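Side-chain contacts in peptidoglycan synthetase penicillin-binding protein 3 (Bifidobacterium adolescentis, PDB 4YE5), which probably binds penicillin and, as a member of the transpeptidase family, is thought to cross-link peptidoglycan strands of the bacterial cell wall: residues 432-435 with 439-442; 33-38 with 172-177; 150-155 with 219-224; 245-250 with 254-259; 411-416 with 425-430. All coordinates share one frame; numbering follows the deposited sequence.

Interaction 1: 432-435 with 439-442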
# COMPACT_ATOMS: atom_id res chain seq x y z
N SER A 432 10.84 -3.95 -5.51
CA SER A 432 12.26 -3.61 -5.70
C SER A 432 12.56 -2.13 -5.58
O SER A 432 11.66 -1.29 -5.59
CB SER A 432 12.78 -4.16 -7.04
OG SER A 432 12.12 -3.57 -8.14
N ILE A 433 13.85 -1.83 -5.42
CA ILE A 433 14.32 -0.46 -5.41
C ILE A 433 15.43 -0.34 -6.44
O ILE A 433 16.32 -1.20 -6.48
CB ILE A 433 14.84 -0.09 -4.00
CG1 ILE A 433 13.67 -0.07 -3.01
CG2 ILE A 433 15.58 1.26 -4.03
CD1 ILE A 433 14.09 0.11 -1.57
N THR A 434 15.36 0.69 -7.29
CA THR A 434 16.37 0.92 -8.31
C THR A 434 17.19 2.15 -7.93
O THR A 434 16.64 3.25 -7.83
CB THR A 434 15.73 1.19 -9.69
OG1 THR A 434 14.82 0.14 -10.02
CG2 THR A 434 16.79 1.29 -10.78
N ASP A 435 18.49 1.96 -7.72
CA ASP A 435 19.34 3.07 -7.27
C ASP A 435 19.73 4.01 -8.42
O ASP A 435 19.29 3.83 -9.55
CB ASP A 435 20.57 2.57 -6.48
CG ASP A 435 21.57 1.77 -7.33
OD1 ASP A 435 21.63 1.92 -8.57
OD2 ASP A 435 22.33 0.98 -6.74
N HIS A 439 20.87 0.19 -10.79
CA HIS A 439 20.85 -1.17 -10.25
C HIS A 439 19.55 -1.49 -9.53
O HIS A 439 19.18 -0.79 -8.58
CB HIS A 439 22.02 -1.39 -9.30
CG HIS A 439 22.03 -2.76 -8.69
ND1 HIS A 439 21.92 -3.90 -9.45
CD2 HIS A 439 22.11 -3.16 -7.40
CE1 HIS A 439 21.95 -4.96 -8.66
NE2 HIS A 439 22.07 -4.54 -7.41
N VAL A 440 18.88 -2.56 -9.97
CA VAL A 440 17.61 -3.01 -9.39
C VAL A 440 17.85 -4.01 -8.26
O VAL A 440 18.36 -5.10 -8.49
CB VAL A 440 16.70 -3.67 -10.45
CG1 VAL A 440 15.38 -4.16 -9.83
CG2 VAL A 440 16.43 -2.71 -11.61
N GLU A 441 17.49 -3.64 -7.04
CA GLU A 441 17.63 -4.53 -5.89
C GLU A 441 16.27 -5.04 -5.41
O GLU A 441 15.48 -4.27 -4.87
CB GLU A 441 18.34 -3.81 -4.75
CG GLU A 441 18.45 -4.65 -3.48
CD GLU A 441 18.98 -3.85 -2.30
OE1 GLU A 441 20.21 -3.88 -2.07
OE2 GLU A 441 18.16 -3.20 -1.61
N GLU A 442 16.01 -6.33 -5.61
CA GLU A 442 14.75 -6.91 -5.17
C GLU A 442 14.64 -6.76 -3.67
O GLU A 442 15.62 -6.91 -2.95
CB GLU A 442 14.62 -8.38 -5.56
CG GLU A 442 13.26 -8.97 -5.18
CD GLU A 442 13.15 -10.46 -5.42
OE1 GLU A 442 12.02 -10.99 -5.32
OE2 GLU A 442 14.18 -11.11 -5.70
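Asp-435 and His-439 meet where the two strands of a hairpin run into its turn. The backbone N of His-439 donates to Asp-435 OD1 over 2.9 Å in a moderately bent bond (148° at the hydrogen), arriving from above the carboxylate plane rather than within it. With chi1 at 67°, the carboxylate is tucked between the backbone N and the carbonyl carbon of its own residue, which turns it toward the backbone of His-439. The second oxygen, OD2, lies 3.5 Å from His-439 CB and near the edge of the imidazole, whose plane is turned 50° from the carboxylate. In return, Asp-435 N donates to His-439 O at 3.0 Å.

Beyond the turn the strands pair in antiparallel fashion. Ile-433 and Glu-441 form the hydrogen-bonded pair, the shorter of their two bonds running from Glu-441 N to Ile-433 O at 2.8 Å. Val-440 lies on the same face as Ser-432 and Thr-434 and spreads its branches between them: CG1 stands 3.7 Å from Ser-432 OG, and CG2 is 3.6 Å from Thr-434 OG1.

On its other side, strand 430-434 is bonded to strand 214-217 through Ser-432 and Thr-434, while 440-442 is the outermost strand of the sheet within the chain. Asp-435 OD1 also receives a weak bond from Ala-437 N inside the turn. The chemistry is thus that of a surface hairpin: backbone bonds carry the pairing, one carboxylate ties down the turn, and the side-chain packing is slight.

Interaction 2: 33-38 with 172-177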
# COMPACT_ATOMS: atom_id res chain seq x y z
N GLY A 33 12.65 10.25 -6.31
CA GLY A 33 12.51 9.07 -7.14
C GLY A 33 11.08 8.79 -7.59
O GLY A 33 10.13 9.41 -7.11
N LYS A 34 10.94 7.88 -8.54
CA LYS A 34 9.62 7.51 -9.05
C LYS A 34 9.00 6.36 -8.26
O LYS A 34 9.69 5.61 -7.55
CB LYS A 34 9.69 7.10 -10.53
CG LYS A 34 10.49 8.01 -11.46
CD LYS A 34 10.34 7.54 -12.91
CE LYS A 34 11.64 7.64 -13.71
NZ LYS A 34 12.31 8.96 -13.62
N ILE A 35 7.69 6.24 -8.38
CA ILE A 35 6.98 5.03 -7.96
C ILE A 35 6.42 4.38 -9.21
O ILE A 35 5.83 5.05 -10.06
CB ILE A 35 5.84 5.34 -6.98
CG1 ILE A 35 6.40 5.98 -5.70
CG2 ILE A 35 5.07 4.01 -6.64
CD1 ILE A 35 5.36 6.71 -4.84
N MSE A 36 6.64 3.07 -9.33
CA MSE A 36 6.22 2.33 -10.52
C MSE A 36 5.45 1.09 -10.11
O MSE A 36 5.60 0.61 -9.00
CB MSE A 36 7.46 1.91 -11.31
CG MSE A 36 8.20 3.09 -11.93
SE MSE A 36 9.89 2.52 -12.69
CE MSE A 36 10.80 1.95 -11.07
N ASP A 37 4.61 0.57 -11.01
CA ASP A 37 3.90 -0.67 -10.70
C ASP A 37 4.85 -1.83 -10.99
O ASP A 37 6.00 -1.62 -11.42
CB ASP A 37 2.55 -0.79 -11.45
CG ASP A 37 2.65 -1.45 -12.85
OD1 ASP A 37 3.74 -1.46 -13.47
OD2 ASP A 37 1.61 -1.98 -13.33
N THR A 38 4.36 -3.05 -10.78
CA THR A 38 5.15 -4.25 -10.92
C THR A 38 5.84 -4.41 -12.29
O THR A 38 6.86 -5.08 -12.38
CB THR A 38 4.32 -5.51 -10.58
OG1 THR A 38 5.18 -6.62 -10.32
CG2 THR A 38 3.36 -5.85 -11.72
N GLY A 172 0.39 7.47 2.53
CA GLY A 172 0.50 6.36 1.60
C GLY A 172 1.92 5.91 1.36
O GLY A 172 2.78 6.02 2.23
N ILE A 173 2.16 5.35 0.18
CA ILE A 173 3.47 4.86 -0.20
C ILE A 173 4.55 5.98 -0.21
O ILE A 173 5.71 5.74 0.14
CB ILE A 173 3.36 4.15 -1.56
CG1 ILE A 173 2.52 2.88 -1.39
CG2 ILE A 173 4.75 3.80 -2.10
CD1 ILE A 173 2.12 2.26 -2.66
N GLU A 174 4.14 7.19 -0.56
CA GLU A 174 5.06 8.35 -0.56
C GLU A 174 5.70 8.50 0.82
O GLU A 174 6.89 8.78 0.95
CB GLU A 174 4.32 9.64 -0.93
CG GLU A 174 3.79 9.67 -2.36
CD GLU A 174 4.84 10.08 -3.39
OE1 GLU A 174 6.05 10.03 -3.09
OE2 GLU A 174 4.45 10.46 -4.52
N GLN A 175 4.90 8.29 1.85
CA GLN A 175 5.38 8.43 3.21
C GLN A 175 6.19 7.20 3.62
O GLN A 175 7.29 7.32 4.14
CB GLN A 175 4.21 8.62 4.17
CG GLN A 175 4.59 8.48 5.66
CD GLN A 175 3.39 8.70 6.57
OE1 GLN A 175 2.36 9.22 6.15
NE2 GLN A 175 3.52 8.28 7.83
N MSE A 176 5.64 6.02 3.37
CA MSE A 176 6.33 4.80 3.77
C MSE A 176 7.71 4.65 3.15
O MSE A 176 8.64 4.19 3.79
CB MSE A 176 5.51 3.58 3.38
CG MSE A 176 6.12 2.30 3.84
SE MSE A 176 4.89 0.85 3.45
CE MSE A 176 5.47 0.57 1.66
N GLU A 177 7.81 5.01 1.87
CA GLU A 177 9.07 4.86 1.13
C GLU A 177 9.82 6.19 1.03
O GLU A 177 10.67 6.35 0.16
CB GLU A 177 8.77 4.33 -0.27
CG GLU A 177 8.21 2.90 -0.24
CD GLU A 177 9.18 1.97 0.42
OE1 GLU A 177 10.33 1.87 -0.09
OE2 GLU A 177 8.83 1.40 1.48
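OE2 of Glu-174, 3.9 Å from Ile-35 CD1, is gripped by two groups, Arg-148 NE in a salt bridge and Tyr-150 OH in a hydrogen bond; the other oxygen, OE1, forms a salt bridge with Arg-32 NE. Fixed in this way, the carboxylate becomes a packing surface. Ile-35 CD1 stands against it, 3.7 Å from Glu-174 CD and almost equally far from the two oxygens, with OE1 at 3.8 Å. No polar bond joins the two segments. The glutamate reaches this place by bending at chi2 (-83°), which brings its carboxylate round from the helix toward the strand.

The same methyl meets an apolar neighbour one residue earlier in the helix, Ile-173 CG2, at 4.0 Å. Ile-35 extends toward both, CG1 lying beside the backbone N (chi1 -62°) and CD1 continuing outward. Burying the glutamate so deeply is probably affordable because two arginines can balance its charge and hold it ionised.

Leu-217 touches both isoleucines, and Ala-44 lies against Ile-35 and Glu-174. The arrangement is that of a short helix, 172-176, laid on a mixed beta sheet in which strand 35-36 runs between 42-46 and 214-217; the helix and strand 35-36 both belong to the range assigned to the dimerisation domain of penicillin-binding proteins.

Interaction 3: 150-155 with 219-224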
# COMPACT_ATOMS: atom_id res chain seq x y z
N TYR A 150 0.91 12.27 -10.87
CA TYR A 150 0.47 10.89 -10.80
C TYR A 150 -0.32 10.60 -12.07
O TYR A 150 -1.47 10.98 -12.17
CB TYR A 150 -0.42 10.70 -9.57
CG TYR A 150 0.31 11.01 -8.27
CD1 TYR A 150 0.31 12.31 -7.75
CD2 TYR A 150 1.01 10.02 -7.59
CE1 TYR A 150 0.99 12.60 -6.57
CE2 TYR A 150 1.67 10.30 -6.41
CZ TYR A 150 1.67 11.59 -5.91
OH TYR A 150 2.34 11.86 -4.74
N SER A 151 0.31 9.93 -13.04
CA SER A 151 -0.27 9.83 -14.37
C SER A 151 -1.58 9.05 -14.43
O SER A 151 -2.36 9.23 -15.36
CB SER A 151 0.73 9.24 -15.38
OG SER A 151 1.11 7.93 -15.01
N ASN A 152 -1.84 8.17 -13.46
CA ASN A 152 -3.11 7.43 -13.47
C ASN A 152 -4.26 8.11 -12.70
O ASN A 152 -5.32 7.50 -12.51
CB ASN A 152 -2.90 5.99 -12.99
CG ASN A 152 -1.98 5.18 -13.91
OD1 ASN A 152 -2.45 4.43 -14.76
ND2 ASN A 152 -0.68 5.34 -13.74
N GLY A 153 -4.06 9.35 -12.24
CA GLY A 153 -5.14 10.10 -11.60
C GLY A 153 -5.67 9.50 -10.30
O GLY A 153 -4.97 9.46 -9.28
N THR A 154 -6.90 9.01 -10.34
CA THR A 154 -7.54 8.41 -9.17
C THR A 154 -7.13 6.98 -8.84
O THR A 154 -7.45 6.48 -7.75
CB THR A 154 -9.09 8.41 -9.32
OG1 THR A 154 -9.44 7.66 -10.49
CG2 THR A 154 -9.62 9.84 -9.46
N LEU A 155 -6.46 6.31 -9.78
CA LEU A 155 -6.06 4.91 -9.54
C LEU A 155 -5.28 4.78 -8.24
O LEU A 155 -4.30 5.49 -8.04
CB LEU A 155 -5.24 4.35 -10.71
CG LEU A 155 -4.79 2.89 -10.52
CD1 LEU A 155 -5.95 1.93 -10.74
CD2 LEU A 155 -3.64 2.57 -11.46
N ILE A 219 2.06 -4.20 -6.88
CA ILE A 219 0.75 -3.89 -7.45
C ILE A 219 0.84 -3.88 -8.98
O ILE A 219 1.76 -3.30 -9.55
CB ILE A 219 0.24 -2.50 -7.00
CG1 ILE A 219 0.10 -2.42 -5.48
CG2 ILE A 219 -1.08 -2.13 -7.71
CD1 ILE A 219 -1.08 -3.23 -4.91
N ASP A 220 -0.13 -4.51 -9.62
CA ASP A 220 -0.27 -4.47 -11.08
C ASP A 220 -1.37 -3.48 -11.43
O ASP A 220 -2.50 -3.62 -10.98
CB ASP A 220 -0.68 -5.84 -11.62
CG ASP A 220 -0.77 -5.87 -13.14
OD1 ASP A 220 -1.79 -5.40 -13.68
OD2 ASP A 220 0.19 -6.36 -13.79
N ARG A 221 -1.03 -2.50 -12.26
CA ARG A 221 -1.90 -1.38 -12.63
C ARG A 221 -3.21 -1.91 -13.22
O ARG A 221 -4.28 -1.39 -12.91
CB ARG A 221 -1.18 -0.50 -13.68
CG ARG A 221 -1.58 0.95 -13.77
CD ARG A 221 -0.77 1.70 -14.85
NE ARG A 221 -0.93 1.05 -16.13
CZ ARG A 221 -1.75 1.45 -17.09
NH1 ARG A 221 -2.45 2.57 -16.97
NH2 ARG A 221 -1.85 0.75 -18.21
N ASP A 222 -3.13 -2.93 -14.07
CA ASP A 222 -4.33 -3.50 -14.71
C ASP A 222 -5.22 -4.26 -13.72
O ASP A 222 -6.45 -4.15 -13.78
CB ASP A 222 -3.95 -4.39 -15.89
CG ASP A 222 -3.05 -3.66 -16.91
OD1 ASP A 222 -3.54 -2.69 -17.55
OD2 ASP A 222 -1.86 -4.03 -17.04
N VAL A 223 -4.63 -5.03 -12.82
CA VAL A 223 -5.46 -5.71 -11.81
C VAL A 223 -6.07 -4.69 -10.84
O VAL A 223 -7.23 -4.80 -10.45
CB VAL A 223 -4.64 -6.76 -11.02
CG1 VAL A 223 -5.51 -7.43 -9.95
CG2 VAL A 223 -4.03 -7.82 -12.00
N GLN A 224 -5.27 -3.70 -10.44
CA GLN A 224 -5.75 -2.67 -9.52
C GLN A 224 -6.91 -1.91 -10.16
O GLN A 224 -7.94 -1.66 -9.54
CB GLN A 224 -4.62 -1.69 -9.17
CG GLN A 224 -5.06 -0.60 -8.16
CD GLN A 224 -5.15 -1.11 -6.71
OE1 GLN A 224 -4.51 -2.08 -6.34
NE2 GLN A 224 -5.91 -0.41 -5.89
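Asn-152 and Arg-221 supply the one hydrogen bond of this contact. Arg-221 NH1 donates to Asn-152 OD1 over 2.9 Å, and the bond is nearly straight (168°). The oxygen lies at the edge of the guanidinium, practically in its plane, and the donor in turn lies in the carbonyl plane of the amide; the two flat groups are nevertheless turned 49° against each other, and the side chains cross at about a right angle. A bend at chi3 (57°) turns the guanidinium back to the amide oxygen; Arg-221 CD, just before the guanidinium, lies 3.2 Å from Asn-152 OD1.

The apolar part belongs to Leu-155, whose two methyls divide the helix surface. CD2 presses on the aliphatic stem of the arginine, 3.5 Å from Arg-221 CG, while CD1 reaches Gln-224 CG at 3.7 Å, one turn further on.

Capping and turns set these groups in place. Asp-220 is the N-cap of helix 221-238, its OD1 accepting from Val-223 N at 3.0 Å and, weakly, from Asp-222 N. On the other side a type I turn from Tyr-150 to Gly-153 runs into a type II' turn from Asn-152 to Leu-155, presenting both contacting side chains to the helix.

Further out, Arg-221 N donates to Asp-37 OD2, and Gln-224 binds Glu-228 through NE2 and Leu-258 N through OE1. The start of helix 221-238 is therefore wedged between the loop 150-155 and strand 255-260, with Val-223 packed on helix 535-549.

Interaction 4: 245-250 with 254-259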
# COMPACT_ATOMS: atom_id res chain seq x y z
N ALA A 245 -11.29 -4.59 -1.44
CA ALA A 245 -10.94 -5.85 -2.08
C ALA A 245 -9.45 -5.96 -2.14
O ALA A 245 -8.75 -4.94 -2.25
CB ALA A 245 -11.50 -5.91 -3.50
N MSE A 246 -8.96 -7.19 -2.10
CA MSE A 246 -7.52 -7.44 -2.15
C MSE A 246 -7.25 -8.67 -2.98
O MSE A 246 -8.01 -9.64 -2.91
CB MSE A 246 -6.99 -7.67 -0.73
CG MSE A 246 -5.53 -7.97 -0.68
SE MSE A 246 -5.06 -8.08 1.19
CE MSE A 246 -3.17 -8.19 0.99
N VAL A 247 -6.17 -8.64 -3.77
CA VAL A 247 -5.75 -9.82 -4.51
C VAL A 247 -4.31 -10.14 -4.11
O VAL A 247 -3.43 -9.28 -4.22
CB VAL A 247 -5.80 -9.60 -6.05
CG1 VAL A 247 -5.24 -10.84 -6.78
CG2 VAL A 247 -7.23 -9.29 -6.52
N GLN A 248 -4.07 -11.37 -3.66
CA GLN A 248 -2.73 -11.78 -3.25
C GLN A 248 -2.24 -13.00 -4.04
O GLN A 248 -3.00 -13.95 -4.27
CB GLN A 248 -2.73 -12.10 -1.74
CG GLN A 248 -1.40 -12.62 -1.19
CD GLN A 248 -1.36 -12.62 0.32
OE1 GLN A 248 -1.88 -11.71 0.96
NE2 GLN A 248 -0.77 -13.65 0.90
N ASP A 249 -0.98 -12.98 -4.47
CA ASP A 249 -0.35 -14.14 -5.11
C ASP A 249 -0.01 -15.21 -4.07
O ASP A 249 0.78 -14.95 -3.16
CB ASP A 249 0.95 -13.75 -5.80
CG ASP A 249 1.64 -14.95 -6.45
OD1 ASP A 249 1.16 -15.41 -7.50
OD2 ASP A 249 2.65 -15.43 -5.90
N VAL A 250 -0.58 -16.40 -4.24
CA VAL A 250 -0.46 -17.45 -3.23
C VAL A 250 0.97 -17.82 -2.90
O VAL A 250 1.35 -17.88 -1.73
CB VAL A 250 -1.23 -18.73 -3.66
CG1 VAL A 250 -0.86 -19.93 -2.78
CG2 VAL A 250 -2.73 -18.47 -3.58
N ASP A 254 2.94 -11.77 -2.55
CA ASP A 254 2.90 -10.44 -3.19
C ASP A 254 1.49 -9.93 -3.37
O ASP A 254 0.59 -10.68 -3.73
CB ASP A 254 3.55 -10.47 -4.56
CG ASP A 254 5.06 -10.56 -4.50
OD1 ASP A 254 5.60 -10.47 -3.37
OD2 ASP A 254 5.68 -10.69 -5.57
N ILE A 255 1.33 -8.62 -3.16
CA ILE A 255 0.01 -7.99 -3.25
C ILE A 255 -0.21 -7.39 -4.63
O ILE A 255 0.47 -6.45 -5.01
CB ILE A 255 -0.15 -6.90 -2.17
CG1 ILE A 255 0.05 -7.56 -0.78
CG2 ILE A 255 -1.52 -6.20 -2.31
CD1 ILE A 255 -0.06 -6.59 0.38
N LEU A 256 -1.14 -7.95 -5.40
CA LEU A 256 -1.32 -7.50 -6.78
C LEU A 256 -2.34 -6.38 -6.89
O LEU A 256 -2.33 -5.64 -7.88
CB LEU A 256 -1.81 -8.67 -7.64
CG LEU A 256 -0.76 -9.51 -8.37
CD1 LEU A 256 0.62 -9.51 -7.72
CD2 LEU A 256 -1.29 -10.91 -8.43
N ALA A 257 -3.24 -6.30 -5.91
CA ALA A 257 -4.20 -5.20 -5.82
C ALA A 257 -4.68 -5.05 -4.39
O ALA A 257 -4.84 -6.04 -3.67
CB ALA A 257 -5.43 -5.44 -6.76
N LEU A 258 -4.92 -3.80 -3.99
CA LEU A 258 -5.45 -3.49 -2.67
C LEU A 258 -6.30 -2.26 -2.85
O LEU A 258 -5.78 -1.15 -3.02
CB LEU A 258 -4.32 -3.22 -1.67
CG LEU A 258 -4.69 -2.92 -0.21
CD1 LEU A 258 -5.54 -4.08 0.36
CD2 LEU A 258 -3.42 -2.73 0.64
N ALA A 259 -7.62 -2.45 -2.83
CA ALA A 259 -8.52 -1.45 -3.42
C ALA A 259 -9.69 -1.12 -2.51
O ALA A 259 -10.11 -1.96 -1.70
CB ALA A 259 -9.04 -1.97 -4.76
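Selenomethionine Met-246 stretches across two side chains of the facing strand. Fully extended, with CG anti to the backbone N (chi1 178°), it passes Leu-258 along its stem, CB lying 4.0 Å from Leu-258 CD1, and sets its terminal methyl against Ile-255, where CE and Ile-255 CD1 are 3.6 Å apart. It crosses both partners at a slant, and all three lie on one face of the hairpin together with Gln-248.

On the other face Val-247 is opposed by two residues at once, Ala-257 and, from the corner of the chain, Leu-256: its CB faces Ala-257 CB at 4.2 Å, and its CG1 touches Leu-256 CB at 4.1 Å. The backbone shows why. Val-247 O accepts from Leu-256 N at 2.9 Å and, weakly, from Ala-257 N, while Val-247 N donates to Ala-257 O. One extra residue is thus accommodated and the register shifts. On either side of the bulge regular bonds resume, from Ala-245 N to Ala-259 O and from Asp-249 N to Asp-254 O, the latter 2.9 Å long.

The polar ends find partners outside the two segments. Gln-248 bonds Gln-427 through OE1 and Asn-413 through NE2, Asp-254 forms a salt bridge with Arg-428, and Asp-249 binds Ser-252 OG and a glycerol probably derived from the crystallisation liquor. Met-246 faces helix 408-419, whereas Ala-257 and Ala-259 lie under helix 221-238. This is a classic beta bulge in an antiparallel hairpin, placed at one edge of the five-stranded sheet of the transpeptidase domain, with helices on both faces as in the beta-lactamase clan.

Interaction 5: 411-416 with 425-430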
# COMPACT_ATOMS: atom_id res chain seq x y z
N LEU A 411 -6.68 -11.04 7.17
CA LEU A 411 -7.63 -12.10 6.82
C LEU A 411 -7.14 -12.85 5.58
O LEU A 411 -7.17 -14.07 5.51
CB LEU A 411 -9.00 -11.48 6.55
CG LEU A 411 -10.11 -12.49 6.26
CD1 LEU A 411 -10.17 -13.49 7.39
CD2 LEU A 411 -11.45 -11.76 6.11
N THR A 412 -6.66 -12.09 4.60
CA THR A 412 -6.24 -12.63 3.34
C THR A 412 -4.98 -13.49 3.52
O THR A 412 -4.87 -14.56 2.94
CB THR A 412 -6.01 -11.51 2.32
OG1 THR A 412 -7.26 -10.87 2.04
CG2 THR A 412 -5.44 -12.05 1.01
N ASN A 413 -4.04 -13.01 4.34
CA ASN A 413 -2.85 -13.79 4.62
C ASN A 413 -3.17 -15.10 5.38
O ASN A 413 -2.55 -16.12 5.12
CB ASN A 413 -1.80 -12.99 5.41
CG ASN A 413 -0.38 -13.40 5.05
OD1 ASN A 413 -0.13 -13.87 3.93
ND2 ASN A 413 0.56 -13.24 5.99
N ALA A 414 -4.13 -15.05 6.30
CA ALA A 414 -4.52 -16.25 7.04
C ALA A 414 -5.11 -17.30 6.10
O ALA A 414 -4.79 -18.48 6.16
CB ALA A 414 -5.54 -15.89 8.15
N ILE A 415 -5.99 -16.86 5.21
CA ILE A 415 -6.53 -17.76 4.20
C ILE A 415 -5.45 -18.29 3.24
O ILE A 415 -5.50 -19.45 2.81
CB ILE A 415 -7.67 -17.08 3.41
CG1 ILE A 415 -8.86 -16.84 4.36
CG2 ILE A 415 -8.08 -17.91 2.19
CD1 ILE A 415 -9.45 -18.14 4.95
N SER A 416 -4.47 -17.46 2.92
CA SER A 416 -3.38 -17.89 2.05
C SER A 416 -2.66 -19.11 2.63
O SER A 416 -2.14 -19.95 1.89
CB SER A 416 -2.36 -16.77 1.84
OG SER A 416 -1.40 -16.78 2.88
N LYS A 425 3.68 -16.78 4.60
CA LYS A 425 4.75 -15.85 4.25
C LYS A 425 4.45 -14.43 4.70
O LYS A 425 3.29 -14.04 4.79
CB LYS A 425 4.99 -15.87 2.75
CG LYS A 425 5.76 -17.09 2.27
CD LYS A 425 6.28 -16.85 0.87
CE LYS A 425 7.20 -17.96 0.43
NZ LYS A 425 7.45 -17.85 -1.03
N PRO A 426 5.50 -13.64 4.96
CA PRO A 426 5.21 -12.21 5.14
C PRO A 426 4.69 -11.66 3.81
O PRO A 426 5.22 -12.00 2.76
CB PRO A 426 6.58 -11.62 5.48
CG PRO A 426 7.58 -12.60 4.89
CD PRO A 426 6.93 -13.94 5.02
N GLN A 427 3.65 -10.84 3.83
CA GLN A 427 3.18 -10.24 2.58
C GLN A 427 4.16 -9.19 2.10
O GLN A 427 4.95 -8.66 2.88
CB GLN A 427 1.80 -9.62 2.77
CG GLN A 427 0.72 -10.67 2.91
CD GLN A 427 -0.41 -10.17 3.77
OE1 GLN A 427 -0.19 -9.67 4.89
NE2 GLN A 427 -1.64 -10.31 3.28
N ARG A 428 4.11 -8.90 0.80
CA ARG A 428 5.01 -7.90 0.21
C ARG A 428 4.24 -6.94 -0.68
O ARG A 428 3.38 -7.36 -1.44
CB ARG A 428 6.11 -8.58 -0.63
CG ARG A 428 7.21 -7.62 -1.05
CD ARG A 428 8.43 -8.36 -1.65
NE ARG A 428 8.07 -9.05 -2.90
CZ ARG A 428 8.89 -9.22 -3.93
NH1 ARG A 428 10.13 -8.76 -3.90
NH2 ARG A 428 8.45 -9.85 -5.01
N ILE A 429 4.55 -5.65 -0.58
CA ILE A 429 4.00 -4.69 -1.51
C ILE A 429 5.10 -3.89 -2.22
O ILE A 429 4.88 -3.35 -3.32
CB ILE A 429 2.98 -3.74 -0.82
CG1 ILE A 429 2.14 -3.01 -1.88
CG2 ILE A 429 3.69 -2.79 0.12
CD1 ILE A 429 0.94 -2.30 -1.29
N ILE A 430 6.28 -3.82 -1.61
CA ILE A 430 7.45 -3.22 -2.27
C ILE A 430 8.30 -4.32 -2.90
O ILE A 430 8.92 -5.12 -2.21
CB ILE A 430 8.33 -2.41 -1.28
CG1 ILE A 430 7.52 -1.33 -0.57
CG2 ILE A 430 9.52 -1.79 -2.01
CD1 ILE A 430 6.79 -0.35 -1.50
O HOH W 1 1.02 -16.24 3.45
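Two stacked amides join helix 408-419 to the loop 425-430 inside the transpeptidase domain. Asn-413 and Gln-427 run past each other in opposite directions with their amide planes only 8° apart, and Gln-427 CD lies 3.5 Å from Asn-413 CG. The overlap extends to the stem of the asparagine, whose CB is 3.4 Å from Gln-427 NE2.

At its edge the asparagine amide also grips the backbone: ND2 donates to Lys-425 O at 3.1 Å, nearly along the C=O axis and at 162° at the hydrogen. The acceptor is in the amide plane of Asn-413, so this bond fixes the rotation of the group that Gln-427 covers.

Both buried amides are further satisfied by strand 242-249, Gln-248 receiving a bond from Gln-427 NE2 at its OE1 and giving one from NE2 to Asn-413 OD1. Gln-427 NE2 also donates to Met-409 O in the helix. This places three amide side chains in one network between helix, loop and sheet.

A water completes the junction: it lies 2.7 Å from Asn-413 OD1, also bonds Ser-416 OG, and accepts from Lys-425 N at 2.9 Å.

Interactions 2, 4 and 5 are buried, interaction 3 partly so, and interaction 1 lies at the surface. The two hairpins differ accordingly: 432-435 with 439-442 relies on backbone bonds and an aspartate at the turn, whereas 245-250 with 254-259 adds apolar packing on both faces. Interactions 1 and 2 reach the same mixed sheet, one at its edge, the other at the inner strand 35-36 where a helix lies on it. Interactions 4 and 5 share an amide network and a salt bridge. Interaction 3 lies between the two regions, hydrogen-bonded to interaction 2 through its loop and to interaction 4 through its helix.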